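Local coordinates for putative redox protein (Lactobacillus casei, PDB 2QL8) that belongs to the OsmC/Ohr family and probably acts as a redox protein, perhaps in the detoxification of peroxides, at residues V81-I86 and F94-Q99. Numbering follows the deposited sequence.
Sequences VKVAFI and FLVHAQ
F85 and F94 form a non-hydrogen-bonded pair across an antiparallel beta hairpin of the OsmC-like fold, in which segments 81-86 and 94-99 of strands 77-88 and 91-102 run at 163°. Two hydrogen-bonded pairs set the register. K82 and H97 exchange two backbone bonds, with K82 N to H97 O at 2.8 Å and an N-H...O angle of 170°; A84 and L95 exchange two more. CA-H...O contacts reinforce the pairing, the shortest being F94 CA to A84 O at 3.1 Å.

The tight side carries V81, V83, F85, F94, V96 and A98, all buried, and helix 48-70 packs on it through E49, L56 and L60. Here V81 CG1 meets V96 CG1 at 3.7 Å; in each valine CG1 is anti to the backbone N, and the two side chains meet at a slant. Farther along, F94 CE1 approaches F85 CD1 at 3.7 Å, with CD1 lying in the plane of the F94 ring at its edge. F94 also touches E49 and, across the interface, P122 of the second subunit. An alanine at F94 would probably leave F85 CD1 without this neighbour and open a gap beside E49 of its own chain and P122 of the second subunit.

The opposite side is looser at K82 and H97, which are partly exposed, whereas A84 and L95 are buried. The H97 ring is nevertheless anchored, ND1 bonding to T134 OG1 and NE2 to E136 OE2 on strand 133-137. W7 of the second subunit packs on A84, L95 and H97, while the same subunit continues the sheet beyond 81-85. On this side A84 CB lies 4.1 Å from L95 CB, and near the turn I86 CD1 rests 3.9 Å from L95 CD2.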
# COMPACT_ATOMS: atom_id res chain seq x y z
N VAL A 81 -1.33 0.53 12.10
CA VAL A 81 -0.15 0.90 11.35
C VAL A 81 -0.08 2.42 11.32
O VAL A 81 -1.03 3.08 10.90
CB VAL A 81 -0.18 0.31 9.90
CG1 VAL A 81 0.96 0.86 9.04
CG2 VAL A 81 -0.18 -1.24 9.95
N LYS A 82 1.10 2.92 11.69
CA LYS A 82 1.38 4.36 11.56
C LYS A 82 2.30 4.56 10.37
O LYS A 82 3.25 3.82 10.17
CB LYS A 82 2.01 4.90 12.85
CG LYS A 82 2.18 6.43 12.88
CD LYS A 82 2.79 6.84 14.22
CE LYS A 82 2.94 8.36 14.36
NZ LYS A 82 3.22 8.70 15.80
N VAL A 83 1.98 5.58 9.55
CA VAL A 83 2.82 5.91 8.40
C VAL A 83 3.18 7.40 8.52
O VAL A 83 2.30 8.23 8.75
CB VAL A 83 2.10 5.65 7.05
CG1 VAL A 83 3.01 6.00 5.85
CG2 VAL A 83 1.62 4.19 6.97
N ALA A 84 4.47 7.68 8.38
CA ALA A 84 5.02 9.04 8.40
C ALA A 84 5.56 9.41 7.00
O ALA A 84 6.16 8.59 6.32
CB ALA A 84 6.12 9.15 9.45
N PHE A 85 5.36 10.68 6.64
CA PHE A 85 5.90 11.29 5.44
C PHE A 85 7.06 12.18 5.93
O PHE A 85 6.85 13.03 6.82
CB PHE A 85 4.78 12.13 4.80
CG PHE A 85 5.17 12.92 3.54
CD1 PHE A 85 5.94 12.42 2.55
CD2 PHE A 85 4.69 14.22 3.39
CE1 PHE A 85 6.20 13.14 1.38
CE2 PHE A 85 4.95 14.94 2.24
CZ PHE A 85 5.74 14.41 1.26
N ILE A 86 8.24 11.98 5.37
CA ILE A 86 9.45 12.68 5.75
C ILE A 86 10.23 13.17 4.53
O ILE A 86 10.06 12.70 3.40
CB ILE A 86 10.38 11.79 6.63
CG1 ILE A 86 11.01 10.63 5.85
CG2 ILE A 86 9.61 11.27 7.87
CD1 ILE A 86 12.06 9.84 6.61
N PHE A 94 8.51 7.46 3.03
CA PHE A 94 7.55 7.06 4.04
C PHE A 94 8.25 6.14 5.05
O PHE A 94 9.09 5.30 4.68
CB PHE A 94 6.38 6.28 3.44
CG PHE A 94 5.45 7.06 2.57
CD1 PHE A 94 5.55 8.45 2.37
CD2 PHE A 94 4.44 6.40 1.90
CE1 PHE A 94 4.66 9.10 1.56
CE2 PHE A 94 3.57 7.08 1.05
CZ PHE A 94 3.71 8.43 0.88
N LEU A 95 7.85 6.30 6.31
CA LEU A 95 8.20 5.35 7.38
C LEU A 95 6.94 4.63 7.79
O LEU A 95 5.86 5.21 7.81
CB LEU A 95 8.76 6.08 8.62
CG LEU A 95 9.98 6.99 8.38
CD1 LEU A 95 10.25 7.75 9.70
CD2 LEU A 95 11.23 6.28 7.87
N VAL A 96 7.07 3.34 8.12
CA VAL A 96 5.92 2.51 8.45
C VAL A 96 6.20 1.73 9.75
O VAL A 96 7.26 1.09 9.90
CB VAL A 96 5.65 1.48 7.33
CG1 VAL A 96 4.42 0.60 7.69
CG2 VAL A 96 5.49 2.19 5.94
N HIS A 97 5.28 1.85 10.70
CA HIS A 97 5.41 1.15 11.98
C HIS A 97 4.11 0.43 12.32
O HIS A 97 3.05 1.08 12.46
CB HIS A 97 5.77 2.12 13.12
CG HIS A 97 5.97 1.41 14.42
ND1 HIS A 97 7.05 0.58 14.64
CD2 HIS A 97 5.23 1.39 15.55
CE1 HIS A 97 6.97 0.09 15.87
NE2 HIS A 97 5.86 0.55 16.43
N ALA A 98 4.17 -0.91 12.44
CA ALA A 98 2.98 -1.69 12.74
C ALA A 98 3.01 -2.11 14.22
O ALA A 98 4.07 -2.44 14.77
CB ALA A 98 2.91 -2.95 11.85
N GLN A 99 1.83 -2.11 14.82
CA GLN A 99 1.63 -2.59 16.19
C GLN A 99 0.58 -3.68 16.15
O GLN A 99 -0.51 -3.50 15.59
CB GLN A 99 1.19 -1.44 17.10
CG GLN A 99 2.28 -0.42 17.34
CD GLN A 99 1.82 0.69 18.23
OE1 GLN A 99 0.66 1.08 18.17
NE2 GLN A 99 2.71 1.17 19.07